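Local coordinates for xylose isomerase domain protein (Alicyclobacillus acidocaldarius subsp. acidocaldarius, PDB 3U0H) that probably acts as an isomerase built on a xylose isomerase-like TIM barrel, at residues L20-A25 with A54-R59; L63-L68 with A98-A103; E111-Y116 with R151-V156; V143-L148 with A216-R221; V204-T209 with G245-E250. All blocks are in the same frame, centred on the assembly; numbering follows the deposited sequence.

Contact 1. Residues L20-A25 with A54-R59; sequences LYLDLA and AMFQRR
Asp23 and Arg59 form the polar half of this contact, a salt bridge between helix 18-27 and the last residue of segment 54-59. A single carboxylate oxygen does the work. Asp23 OD1 accepts from Arg59 NE at 2.7 Å, met nearly along the C-O axis of the carboxylate. The same oxygen takes a weak bond from Arg59 NH2 at 3.0 Å, bent to 129°. The carboxylate and guanidinium planes are turned 46° against each other. Arg26, one turn after Asp23, makes a long, weak ion pair with the same OD1. The third guanidinium nitrogen is used within its own segment: Arg59 NH1 donates to Met55 O at 3.1 Å. All three nitrogens thus have an acceptor, and the group is held against rotation from two sides. The straight run of Arg59 from CG to NE (chi3 -178°) brings NE across to the aspartate.

The apolar half is carried by Leu22. Its CD1 touches CB of the selenomethionine Met55 at 3.9 Å. Its CD2 sits over one face of the Phe56 ring, toward the rim, 4.1 Å from CZ. The CB of Leu22 also rests 3.8 Å from Arg59 CD, next to the salt bridge. Inward, Phe56 and Ala25 touch Val33 of strand 32-33. This is helix-to-helix packing in the outer layer of a TIM barrel, where helices 18-27 and 49-57 cover the strands.

Contact 2. Residues L63-L68 with A98-A103; sequences LANLGL and ARSVTA
Leu66 pairs with Val101 and Gly67 with Thr102 as neighbouring parallel strands, joined by Leu66 N to Ser100 O (3.0 Å), Thr102 N to Leu66 O (3.0 Å) and Leu68 N to Thr102 O (2.9 Å). The last of these is nearly straight, at 167°.

On one face, Leu66 and Val101 lie side by side and point the same way, with Leu66 CD2 4.0 Å from Val101 CG2. The other methyl of this valine, CG1, meets Leu68 CD1 at 3.7 Å. Further back, Leu63 CD2 touches Ala98 CB at 3.9 Å. Cys93 of helix 86-95 covers Leu63, Leu66 and Ala98.

The other face is polar. Asn65 CG is anti to its backbone N (chi1 -178°), which puts CG toward the second strand, 3.6 Å from Ser100 OG and 3.8 Å from Thr102 OG1. The amide lies between the two hydroxyls. An alanine here would probably leave both hydroxyls without their amide neighbour and open a gap beside them on the inner face of the barrel. Tyr203 of strand 201-206 touches Asn65 from across the barrel, and a bound 1,2-ethanediol lies near its side chain.

Strands 62-67 and 100-104 are the third and fourth of the closed eight-stranded barrel. Here the inner face carries Asn65, Ser100 and Thr102. Parallel pairing with the other face covered by helices is that of a TIM barrel.

Contact 3. Residues E111-Y116 with R151-V156; sequences EEPVRY and RRYPFV
Tyr116 N donates to Glu112 O at 3.0 Å, and both residues reach across to the segment 151-156. The bond opens helix 113-131, with Glu112 at its N-cap position. Glu112 puts its carboxylate beside the rim of Tyr153, where OE1 is 3.4 Å from Tyr153 OH. The carboxylate and ring planes stand 85° apart.

The ring of Tyr153 lies between two side chains. Pro113 CD makes a CH-pi contact over its centre, 3.8 Å from the centroid. Arg152 CG covers the opposite face, toward the rim. An alanine in place of Tyr153 would probably leave Pro113 without its aromatic partner and open a gap beside the start of the helix.

Tyr116 and Phe155 form a T-shaped pair, with centroids 5.6 Å apart and planes at 85°. The edge of Tyr116 points to the face of Phe155, and CE1 is 4.1 Å from CD2. Val156 CG2 covers the other face of Phe155.

Arg115 makes a salt bridge to Asp161 of a neighbouring subunit, and Tyr153 packs on Pro154 of that subunit. The contact lays strand 153-154, part of an antiparallel sheet with strand 108-109, against the N-terminal end of TIM-barrel helix 113-131, at a subunit interface.

Contact 4. Residues V143-L148 with A216-R221; sequences VGPHHL and AHDGKR. With EDO (1,2-ethanediol), chain D.
His147 and Asp218 join two loops of the TIM barrel, which follow strands 137-141 and 201-206. Loops after the strands form the end of the barrel where TIM-barrel active sites lie.

One direct hydrogen bond crosses the contact. Asp218 N donates to His147 NE2 at 3.0 Å, almost straight at 173° and in the ring plane. A water adds a bridge, accepting from His146 N and donating to Ala216 O.

The imidazoles of His147 and His217 stack face to face, with centroids 3.7 Å apart and planes at 13°. Lys220 CE covers the far face of His217. His217 ND1 accepts from Gly219 N inside the type I turn from His217 to Lys220, which fixes the ring's rotation.

Apolar contact is small. Pro145 CG meets Asp218 CB at 4.0 Å, and Leu148 CD1 lies at 4.1 Å from the same CB.

A hydrogen bond and a salt bridge hold the second loop. Arg221 grips Asp218 with two nitrogens: NE donates to the backbone O at 2.9 Å, and NH2 forms a salt bridge with OD1 at 2.7 Å. Arg221 NH1 goes on to Asp179. A 1,2-ethanediol, probably from the crystallisation liquor, is also hydrogen-bonded to His182, and its O2 donates to Asp218 OD1 at 2.7 Å.

Contact 5. Residues V204-T209 with G245-E250; sequences VHINDT and GPVAAE
His205 and Glu250 meet where two parallel barrel strands end. Glu250 CB sits over the centre of the imidazole face in a CH-pi contact, 3.9 Å from the centroid. Glu250 CG is anti to its backbone N (chi1 -174°), and the chain runs on extended. The carboxylate lies by the ND1 and CE1 side of the ring, and OE1 comes 3.2 Å from His205 ND1. The angle is poor, and this pair is not a hydrogen bond. The ND1 of His205 is instead bonded to Asp179. Asn207 ties its own end of the strand to the backbone of Glu250: ND2 donates to Glu250 O at 3.1 Å. Asn207 ND2 also bonds Asp179, and Asn207 OD1 bonds Ser180.

Behind these groups the strands hold the register. Ala248 N donates to Val204 O at 3.1 Å, and Ile206 N to Ala248 O at 2.8 Å. Both bonds are nearly straight. Beyond Ala248 the chain bends in an inverse gamma turn centred on Ala249, which leads into Glu250.

The other face of the sheet is apolar. Ile206 CG2 touches Val247 CG1 at 3.6 Å, and Val204 CG1 is 4.1 Å from Val247 CG1. Helix 231-241, which links the two strands in a beta-alpha-beta unit, covers Val204 and Ile206.

Glu250, Asp179 and Arg221 bring like and opposite charges close together beside an imidazole. Such a cluster at the C-terminal ends of TIM-barrel strands is consistent with a polar catalytic pocket, although no role is established for these residues.

Overall arrangement
Contacts 2 and 5 belong to the buried barrel. Each pairs neighbouring parallel strands by backbone bonds, and they touch where Ala64 CB meets Pro246 CG. Contact 1, in the helical layer outside, combines one salt bridge with apolar side chains, and its Phe56 packs on Leu63 of contact 2. Contact 3 is farther out, about 42 Å from contact 1 between centres, and relies on aromatic rings near another subunit. Contact 4 joins loops at the barrel end and mixes stacking, ionic bonds and a bound diol. It meets contact 5 through the long, weak ion pair of Arg221 and Glu250. These linked charges differ from the single salt bridge across contact 1.

Contact 1. Residues L20-A25 with A54-R59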
# COMPACT_ATOMS: atom_id res chain seq x y z
N LEU A 20 7.64 37.49 22.02
CA LEU A 20 8.93 38.16 22.03
C LEU A 20 9.94 37.35 21.22
O LEU A 20 10.88 37.91 20.66
CB LEU A 20 9.43 38.37 23.47
CG LEU A 20 8.71 39.43 24.37
CD1 LEU A 20 9.33 39.49 25.82
CD2 LEU A 20 8.69 40.80 23.70
N TYR A 21 9.75 36.02 21.16
CA TYR A 21 10.69 35.18 20.44
C TYR A 21 10.49 35.55 18.98
O TYR A 21 11.45 35.84 18.27
CB TYR A 21 10.49 33.69 20.76
CG TYR A 21 11.29 32.71 19.89
CD1 TYR A 21 12.67 32.74 19.85
CD2 TYR A 21 10.64 31.76 19.08
CE1 TYR A 21 13.40 31.86 19.05
CE2 TYR A 21 11.34 30.88 18.29
CZ TYR A 21 12.72 30.94 18.27
OH TYR A 21 13.42 30.07 17.48
N LEU A 22 9.23 35.62 18.55
CA LEU A 22 8.99 35.96 17.15
C LEU A 22 9.51 37.36 16.82
O LEU A 22 9.98 37.59 15.71
CB LEU A 22 7.51 35.82 16.80
CG LEU A 22 6.93 34.40 16.98
CD1 LEU A 22 5.42 34.35 16.81
CD2 LEU A 22 7.61 33.43 16.05
N ASP A 23 9.41 38.27 17.79
CA ASP A 23 9.91 39.65 17.64
C ASP A 23 11.42 39.66 17.46
O ASP A 23 11.95 40.37 16.61
CB ASP A 23 9.57 40.52 18.87
CG ASP A 23 8.10 41.01 18.90
OD1 ASP A 23 7.38 40.91 17.89
OD2 ASP A 23 7.67 41.55 19.94
N LEU A 24 12.11 38.90 18.30
CA LEU A 24 13.53 38.73 18.16
C LEU A 24 13.91 38.17 16.73
O LEU A 24 14.88 38.64 16.14
CB LEU A 24 14.01 37.83 19.30
CG LEU A 24 15.43 37.86 19.83
CD1 LEU A 24 15.39 37.25 21.23
CD2 LEU A 24 16.36 37.06 18.92
N ALA A 25 13.16 37.18 16.20
CA ALA A 25 13.48 36.64 14.87
C ALA A 25 13.45 37.72 13.81
O ALA A 25 14.39 37.83 13.04
CB ALA A 25 12.54 35.49 14.47
N ALA A 54 -1.51 35.12 11.88
CA ALA A 54 -1.27 36.56 11.87
C ALA A 54 0.07 36.98 12.52
O ALA A 54 0.72 37.88 12.01
CB ALA A 54 -2.45 37.30 12.53
N MSE A 55 0.50 36.32 13.60
CA MSE A 55 1.81 36.64 14.24
C MSE A 55 3.00 36.42 13.30
O MSE A 55 3.95 37.21 13.27
CB MSE A 55 2.07 35.77 15.47
CG MSE A 55 1.04 35.83 16.56
SE MSE A 55 1.65 34.71 18.00
CE MSE A 55 2.33 36.17 19.02
N PHE A 56 2.96 35.30 12.59
CA PHE A 56 3.97 34.99 11.56
C PHE A 56 3.88 35.95 10.37
O PHE A 56 4.90 36.55 9.99
CB PHE A 56 3.87 33.54 11.08
CG PHE A 56 4.43 32.53 12.06
CD1 PHE A 56 3.77 32.25 13.26
CD2 PHE A 56 5.63 31.90 11.81
CE1 PHE A 56 4.30 31.33 14.16
CE2 PHE A 56 6.15 30.97 12.69
CZ PHE A 56 5.49 30.68 13.86
N GLN A 57 2.69 36.11 9.79
CA GLN A 57 2.51 36.95 8.59
C GLN A 57 2.73 38.45 8.86
O GLN A 57 3.28 39.13 8.03
CB GLN A 57 1.16 36.68 7.89
CG GLN A 57 1.06 37.16 6.41
CD GLN A 57 2.01 36.47 5.39
OE1 GLN A 57 2.49 37.12 4.44
NE2 GLN A 57 2.27 35.17 5.57
N ARG A 58 2.36 38.95 10.03
CA ARG A 58 2.70 40.35 10.39
C ARG A 58 4.20 40.61 10.53
O ARG A 58 4.63 41.76 10.48
CB ARG A 58 2.02 40.79 11.70
CG ARG A 58 0.55 41.17 11.52
CD ARG A 58 -0.11 41.75 12.78
NE ARG A 58 0.59 42.91 13.37
CZ ARG A 58 0.66 44.15 12.85
NH1 ARG A 58 0.12 44.46 11.68
NH2 ARG A 58 1.31 45.10 13.52
N ARG A 59 4.99 39.55 10.74
CA ARG A 59 6.44 39.69 10.93
C ARG A 59 7.30 39.19 9.74
O ARG A 59 8.52 39.19 9.81
CB ARG A 59 6.83 38.98 12.22
CG ARG A 59 6.37 39.71 13.48
CD ARG A 59 6.56 38.90 14.75
NE ARG A 59 6.05 39.66 15.89
CZ ARG A 59 4.85 39.51 16.46
NH1 ARG A 59 3.99 38.59 16.01
NH2 ARG A 59 4.51 40.28 17.49

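Contact 2. Residues L63-L68 with A98-A103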
# COMPACT_ATOMS: atom_id res chain seq x y z
N LEU A 63 7.39 29.28 9.45
CA LEU A 63 7.63 28.18 10.41
C LEU A 63 8.45 27.15 9.69
O LEU A 63 8.03 26.65 8.69
CB LEU A 63 6.34 27.54 10.96
CG LEU A 63 6.44 26.34 11.93
CD1 LEU A 63 6.98 26.85 13.27
CD2 LEU A 63 5.14 25.57 12.13
N ALA A 64 9.61 26.82 10.23
CA ALA A 64 10.56 25.93 9.58
C ALA A 64 10.16 24.43 9.59
O ALA A 64 10.53 23.67 8.70
CB ALA A 64 11.92 26.09 10.28
N ASN A 65 9.50 23.97 10.66
CA ASN A 65 9.37 22.53 10.93
C ASN A 65 8.36 22.26 12.04
O ASN A 65 8.04 23.14 12.86
CB ASN A 65 10.74 22.02 11.38
CG ASN A 65 10.80 20.53 11.67
OD1 ASN A 65 10.42 19.67 10.84
ND2 ASN A 65 11.32 20.20 12.86
N LEU A 66 7.84 21.03 12.07
CA LEU A 66 7.06 20.59 13.16
C LEU A 66 7.73 19.42 13.82
O LEU A 66 7.67 18.26 13.29
CB LEU A 66 5.68 20.16 12.66
CG LEU A 66 4.76 19.38 13.61
CD1 LEU A 66 4.55 20.20 14.92
CD2 LEU A 66 3.39 19.00 12.98
N GLY A 67 8.22 19.65 15.04
CA GLY A 67 8.63 18.58 15.96
C GLY A 67 7.46 17.66 16.26
O GLY A 67 6.46 18.09 16.83
N LEU A 68 7.56 16.38 15.89
CA LEU A 68 6.41 15.44 16.00
C LEU A 68 5.63 15.57 17.29
O LEU A 68 6.16 15.27 18.34
CB LEU A 68 6.91 14.02 15.92
CG LEU A 68 5.90 12.88 15.92
CD1 LEU A 68 4.87 13.07 14.78
CD2 LEU A 68 6.74 11.58 15.76
N ALA A 98 5.68 25.09 7.41
CA ALA A 98 6.49 23.91 7.72
C ALA A 98 6.21 22.89 6.60
O ALA A 98 5.04 22.77 6.21
CB ALA A 98 6.05 23.36 9.08
N ARG A 99 7.21 22.16 6.10
CA ARG A 99 7.00 21.00 5.14
C ARG A 99 7.39 19.61 5.69
O ARG A 99 7.34 18.62 4.97
CB ARG A 99 7.80 21.20 3.85
CG ARG A 99 7.29 22.32 2.95
CD ARG A 99 5.84 22.06 2.49
NE ARG A 99 4.87 22.83 3.29
CZ ARG A 99 4.42 24.06 3.00
NH1 ARG A 99 4.81 24.70 1.89
NH2 ARG A 99 3.56 24.65 3.83
N SER A 100 7.77 19.56 6.95
CA SER A 100 8.52 18.46 7.54
C SER A 100 8.02 18.26 8.96
O SER A 100 7.69 19.21 9.66
CB SER A 100 9.99 18.84 7.63
OG SER A 100 10.17 20.20 8.10
N VAL A 101 8.04 17.02 9.39
CA VAL A 101 7.77 16.65 10.75
C VAL A 101 8.96 15.80 11.16
O VAL A 101 9.36 14.92 10.39
CB VAL A 101 6.46 15.85 10.84
CG1 VAL A 101 6.23 15.39 12.23
CG2 VAL A 101 5.31 16.68 10.31
N THR A 102 9.52 16.03 12.35
CA THR A 102 10.81 15.35 12.72
C THR A 102 10.75 14.71 14.09
O THR A 102 9.92 15.05 14.93
CB THR A 102 12.00 16.33 12.67
OG1 THR A 102 11.76 17.42 13.58
CG2 THR A 102 12.21 16.90 11.21
N ALA A 103 11.65 13.78 14.32
CA ALA A 103 11.82 13.15 15.62
C ALA A 103 13.22 12.56 15.68
O ALA A 103 13.89 12.39 14.66
CB ALA A 103 10.76 12.08 15.81

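Contact 3. Residues E111-Y116 with R151-V156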
# COMPACT_ATOMS: atom_id res chain seq x y z
N GLU A 111 15.39 -2.00 26.30
CA GLU A 111 14.34 -2.92 25.86
C GLU A 111 14.83 -3.90 24.79
O GLU A 111 15.75 -3.58 24.01
CB GLU A 111 13.10 -2.15 25.36
CG GLU A 111 12.40 -1.34 26.46
CD GLU A 111 12.58 0.20 26.37
OE1 GLU A 111 13.74 0.72 26.32
OE2 GLU A 111 11.54 0.90 26.38
N GLU A 112 14.23 -5.09 24.78
CA GLU A 112 14.55 -6.14 23.82
C GLU A 112 14.35 -5.62 22.37
O GLU A 112 13.31 -5.02 22.07
CB GLU A 112 13.68 -7.39 24.07
CG GLU A 112 13.77 -7.92 25.48
CD GLU A 112 15.20 -8.25 25.84
OE1 GLU A 112 15.79 -9.13 25.17
OE2 GLU A 112 15.73 -7.59 26.77
N PRO A 113 15.38 -5.79 21.49
CA PRO A 113 15.43 -5.28 20.12
C PRO A 113 14.23 -5.64 19.27
O PRO A 113 13.70 -4.76 18.62
CB PRO A 113 16.68 -5.95 19.54
CG PRO A 113 17.58 -6.07 20.69
CD PRO A 113 16.68 -6.41 21.85
N VAL A 114 13.80 -6.91 19.27
CA VAL A 114 12.78 -7.25 18.32
C VAL A 114 11.50 -6.47 18.62
O VAL A 114 10.85 -5.98 17.68
CB VAL A 114 12.49 -8.75 18.22
CG1 VAL A 114 12.07 -9.35 19.56
CG2 VAL A 114 11.43 -8.96 17.12
N ARG A 115 11.20 -6.28 19.91
CA ARG A 115 10.03 -5.50 20.37
C ARG A 115 10.21 -4.01 20.09
O ARG A 115 9.31 -3.35 19.59
CB ARG A 115 9.83 -5.65 21.88
CG ARG A 115 9.86 -7.11 22.41
CD ARG A 115 8.48 -7.68 22.65
NE ARG A 115 8.53 -9.10 22.97
CZ ARG A 115 7.76 -9.71 23.86
NH1 ARG A 115 6.89 -9.03 24.58
NH2 ARG A 115 7.86 -11.02 24.06
N TYR A 116 11.35 -3.48 20.45
CA TYR A 116 11.51 -2.06 20.50
C TYR A 116 11.53 -1.54 19.08
O TYR A 116 10.82 -0.62 18.74
CB TYR A 116 12.84 -1.75 21.18
CG TYR A 116 13.21 -0.33 21.21
CD1 TYR A 116 13.96 0.23 20.22
CD2 TYR A 116 12.82 0.49 22.25
CE1 TYR A 116 14.32 1.56 20.26
CE2 TYR A 116 13.19 1.83 22.30
CZ TYR A 116 13.96 2.35 21.30
OH TYR A 116 14.32 3.70 21.32
N ARG A 151 23.53 2.03 27.19
CA ARG A 151 22.48 1.09 27.53
C ARG A 151 22.73 -0.29 26.92
O ARG A 151 23.70 -0.51 26.20
CB ARG A 151 21.13 1.63 27.10
CG ARG A 151 20.79 2.88 27.88
CD ARG A 151 19.39 3.28 27.60
NE ARG A 151 19.22 4.60 28.14
CZ ARG A 151 18.10 5.03 28.69
NH1 ARG A 151 17.05 4.23 28.75
NH2 ARG A 151 18.04 6.27 29.19
N ARG A 152 21.84 -1.21 27.23
CA ARG A 152 22.05 -2.63 27.00
C ARG A 152 22.28 -3.01 25.53
O ARG A 152 23.19 -3.77 25.25
CB ARG A 152 20.87 -3.40 27.62
CG ARG A 152 20.72 -4.88 27.27
CD ARG A 152 21.70 -5.84 27.90
NE ARG A 152 21.62 -5.84 29.37
CZ ARG A 152 20.67 -6.40 30.10
NH1 ARG A 152 19.62 -7.02 29.55
NH2 ARG A 152 20.76 -6.30 31.42
N TYR A 153 21.47 -2.46 24.62
CA TYR A 153 21.47 -2.77 23.17
C TYR A 153 21.69 -1.52 22.24
O TYR A 153 21.28 -0.40 22.61
CB TYR A 153 20.16 -3.45 22.78
CG TYR A 153 19.86 -4.72 23.53
CD1 TYR A 153 20.59 -5.88 23.28
CD2 TYR A 153 18.83 -4.77 24.46
CE1 TYR A 153 20.32 -7.07 23.95
CE2 TYR A 153 18.56 -5.95 25.14
CZ TYR A 153 19.30 -7.09 24.87
OH TYR A 153 19.04 -8.25 25.53
N PRO A 154 22.40 -1.70 21.08
CA PRO A 154 22.57 -0.58 20.17
C PRO A 154 21.33 -0.37 19.34
O PRO A 154 20.66 -1.35 19.01
CB PRO A 154 23.71 -1.03 19.23
CG PRO A 154 23.73 -2.53 19.35
CD PRO A 154 23.41 -2.75 20.81
N PHE A 155 21.02 0.92 19.07
CA PHE A 155 20.08 1.28 18.03
C PHE A 155 20.76 2.13 16.95
O PHE A 155 21.88 1.83 16.62
CB PHE A 155 18.82 1.91 18.62
CG PHE A 155 17.70 2.02 17.67
CD1 PHE A 155 17.42 0.98 16.77
CD2 PHE A 155 16.95 3.18 17.60
CE1 PHE A 155 16.39 1.08 15.86
CE2 PHE A 155 15.92 3.26 16.68
CZ PHE A 155 15.63 2.20 15.83
N VAL A 156 20.14 3.17 16.44
CA VAL A 156 20.72 3.99 15.37
C VAL A 156 21.75 4.97 15.89
O VAL A 156 21.43 5.79 16.73
CB VAL A 156 19.63 4.78 14.60
CG1 VAL A 156 20.19 5.77 13.58
CG2 VAL A 156 18.71 3.77 13.91

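Contact 4. Residues V143-L148 with A216-R221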
# COMPACT_ATOMS: atom_id res chain seq x y z
N VAL A 143 21.34 10.16 16.13
CA VAL A 143 22.05 10.82 17.21
C VAL A 143 23.42 10.14 17.38
O VAL A 143 23.52 8.92 17.59
CB VAL A 143 21.16 10.76 18.46
CG1 VAL A 143 21.88 11.14 19.77
CG2 VAL A 143 19.88 11.56 18.17
N GLY A 144 24.48 10.93 17.25
CA GLY A 144 25.87 10.42 17.19
C GLY A 144 26.72 10.36 18.47
O GLY A 144 27.64 9.57 18.53
N PRO A 145 26.46 11.20 19.49
CA PRO A 145 27.39 11.19 20.61
C PRO A 145 27.42 9.91 21.48
O PRO A 145 26.40 9.26 21.71
CB PRO A 145 26.95 12.37 21.46
CG PRO A 145 26.34 13.29 20.50
CD PRO A 145 25.62 12.40 19.54
N HIS A 146 28.63 9.62 22.00
CA HIS A 146 28.98 8.27 22.43
C HIS A 146 28.45 7.98 23.77
O HIS A 146 28.15 6.83 24.06
CB HIS A 146 30.48 8.02 22.35
CG HIS A 146 31.08 8.02 20.95
ND1 HIS A 146 32.06 7.18 20.59
CD2 HIS A 146 30.82 8.81 19.83
CE1 HIS A 146 32.41 7.39 19.31
NE2 HIS A 146 31.66 8.40 18.84
N HIS A 147 28.30 9.01 24.59
CA HIS A 147 27.82 8.85 25.96
C HIS A 147 26.39 8.36 25.97
O HIS A 147 25.92 7.92 26.99
CB HIS A 147 27.99 10.14 26.76
CG HIS A 147 27.13 11.27 26.27
ND1 HIS A 147 25.90 11.51 26.76
CD2 HIS A 147 27.35 12.23 25.28
CE1 HIS A 147 25.33 12.57 26.09
NE2 HIS A 147 26.24 13.03 25.21
N LEU A 148 25.68 8.41 24.82
CA LEU A 148 24.28 7.92 24.77
C LEU A 148 24.22 6.47 24.30
O LEU A 148 23.13 5.88 24.20
CB LEU A 148 23.42 8.83 23.90
CG LEU A 148 23.27 10.28 24.39
CD1 LEU A 148 22.60 11.13 23.29
CD2 LEU A 148 22.52 10.47 25.71
N ALA A 216 32.48 14.58 22.56
CA ALA A 216 31.50 15.63 22.48
C ALA A 216 30.20 15.19 23.18
O ALA A 216 29.78 14.01 23.06
CB ALA A 216 31.28 16.05 21.02
N HIS A 217 29.64 16.09 24.00
CA HIS A 217 28.38 15.82 24.72
C HIS A 217 27.20 16.49 24.07
O HIS A 217 27.23 17.67 23.76
CB HIS A 217 28.48 16.26 26.16
CG HIS A 217 27.41 15.67 27.05
ND1 HIS A 217 26.11 16.07 26.99
CD2 HIS A 217 27.49 14.74 28.11
CE1 HIS A 217 25.39 15.41 27.94
NE2 HIS A 217 26.24 14.59 28.62
N ASP A 218 26.15 15.71 23.89
CA ASP A 218 24.95 16.10 23.18
C ASP A 218 24.30 17.34 23.70
O ASP A 218 23.63 18.06 22.93
CB ASP A 218 23.94 14.97 23.27
CG ASP A 218 22.75 15.21 22.44
OD1 ASP A 218 22.88 15.39 21.21
OD2 ASP A 218 21.67 15.23 23.03
N GLY A 219 24.51 17.56 24.99
CA GLY A 219 23.79 18.55 25.80
C GLY A 219 24.63 19.78 26.05
O GLY A 219 24.16 20.72 26.64
N LYS A 220 25.88 19.76 25.58
CA LYS A 220 26.89 20.81 25.84
C LYS A 220 27.58 21.30 24.53
O LYS A 220 28.75 21.04 24.30
CB LYS A 220 27.96 20.29 26.82
CG LYS A 220 27.35 19.66 28.05
CD LYS A 220 28.35 19.18 29.09
CE LYS A 220 27.74 18.10 29.97
NZ LYS A 220 28.75 17.32 30.73
N ARG A 221 26.80 21.97 23.69
CA ARG A 221 27.20 22.40 22.36
C ARG A 221 27.60 23.89 22.29
O ARG A 221 27.38 24.69 23.18
CB ARG A 221 26.05 22.14 21.35
CG ARG A 221 25.36 20.76 21.40
CD ARG A 221 24.45 20.53 20.20
NE ARG A 221 23.82 19.23 20.29
CZ ARG A 221 22.96 18.75 19.41
NH1 ARG A 221 22.59 19.50 18.36
NH2 ARG A 221 22.47 17.52 19.56
C1 EDO D . 18.27 15.70 20.48
O1 EDO D . 18.43 16.33 21.76
C2 EDO D . 19.24 14.53 20.49
O2 EDO D . 20.49 14.99 19.95
O HOH W 1 30.70 11.75 21.49

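Contact 5. Residues V204-T209 with G245-E250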
# COMPACT_ATOMS: atom_id res chain seq x y z
N VAL A 204 17.74 20.40 8.73
CA VAL A 204 19.16 20.46 8.99
C VAL A 204 19.42 21.25 10.25
O VAL A 204 18.80 22.31 10.47
CB VAL A 204 19.88 21.08 7.79
CG1 VAL A 204 21.36 21.28 8.11
CG2 VAL A 204 19.66 20.18 6.57
N HIS A 205 20.29 20.72 11.11
CA HIS A 205 20.79 21.47 12.25
C HIS A 205 22.26 21.72 12.08
O HIS A 205 23.00 20.82 11.64
CB HIS A 205 20.64 20.70 13.56
CG HIS A 205 19.22 20.53 14.06
ND1 HIS A 205 18.92 19.61 15.01
CD2 HIS A 205 18.04 21.16 13.74
CE1 HIS A 205 17.60 19.68 15.29
NE2 HIS A 205 17.07 20.61 14.50
N ILE A 206 22.68 22.91 12.51
CA ILE A 206 24.08 23.30 12.61
C ILE A 206 24.51 23.76 14.06
O ILE A 206 23.69 24.21 14.83
CB ILE A 206 24.35 24.35 11.50
CG1 ILE A 206 25.84 24.42 11.18
CG2 ILE A 206 23.72 25.69 11.83
CD1 ILE A 206 26.18 25.03 9.83
N ASN A 207 25.80 23.63 14.40
CA ASN A 207 26.34 23.84 15.78
C ASN A 207 27.81 23.44 15.71
O ASN A 207 28.32 23.15 14.61
CB ASN A 207 25.60 22.99 16.85
CG ASN A 207 25.33 21.59 16.34
OD1 ASN A 207 26.29 20.89 15.98
ND2 ASN A 207 24.05 21.24 16.16
N ASP A 208 28.49 23.43 16.86
CA ASP A 208 29.94 23.17 16.92
C ASP A 208 30.40 22.55 18.25
O ASP A 208 29.62 22.41 19.16
CB ASP A 208 30.73 24.47 16.66
CG ASP A 208 31.88 24.27 15.68
OD1 ASP A 208 32.46 23.16 15.66
OD2 ASP A 208 32.19 25.24 14.93
N THR A 209 31.67 22.17 18.31
CA THR A 209 32.30 21.62 19.52
C THR A 209 33.80 21.60 19.38
O THR A 209 34.31 21.38 18.28
CB THR A 209 31.89 20.15 19.74
OG1 THR A 209 32.20 19.81 21.08
CG2 THR A 209 32.64 19.18 18.78
N GLY A 245 16.68 24.59 1.99
CA GLY A 245 15.77 25.11 2.99
C GLY A 245 16.52 25.59 4.22
O GLY A 245 17.66 26.02 4.13
N PRO A 246 15.84 25.56 5.37
CA PRO A 246 16.37 26.17 6.58
C PRO A 246 17.42 25.34 7.25
O PRO A 246 17.33 24.08 7.30
CB PRO A 246 15.14 26.25 7.50
CG PRO A 246 14.21 25.20 6.99
CD PRO A 246 14.39 25.31 5.50
N VAL A 247 18.38 26.06 7.79
CA VAL A 247 19.44 25.49 8.60
C VAL A 247 19.38 26.13 9.97
O VAL A 247 19.71 27.32 10.14
CB VAL A 247 20.78 25.79 7.94
CG1 VAL A 247 21.94 25.28 8.75
CG2 VAL A 247 20.79 25.24 6.50
N ALA A 248 18.97 25.34 10.96
CA ALA A 248 18.76 25.86 12.32
C ALA A 248 19.94 25.63 13.22
O ALA A 248 20.48 24.52 13.27
CB ALA A 248 17.54 25.25 12.93
N ALA A 249 20.33 26.66 13.96
CA ALA A 249 21.39 26.53 14.96
C ALA A 249 20.81 25.99 16.27
O ALA A 249 20.45 26.78 17.16
CB ALA A 249 22.08 27.85 15.18
N GLU A 250 20.67 24.67 16.35
CA GLU A 250 20.30 23.96 17.62
C GLU A 250 21.56 23.82 18.48
O GLU A 250 22.40 22.94 18.22
CB GLU A 250 19.64 22.58 17.39
CG GLU A 250 19.12 21.93 18.72
CD GLU A 250 18.42 20.57 18.58
OE1 GLU A 250 19.05 19.55 18.21
OE2 GLU A 250 17.21 20.50 18.91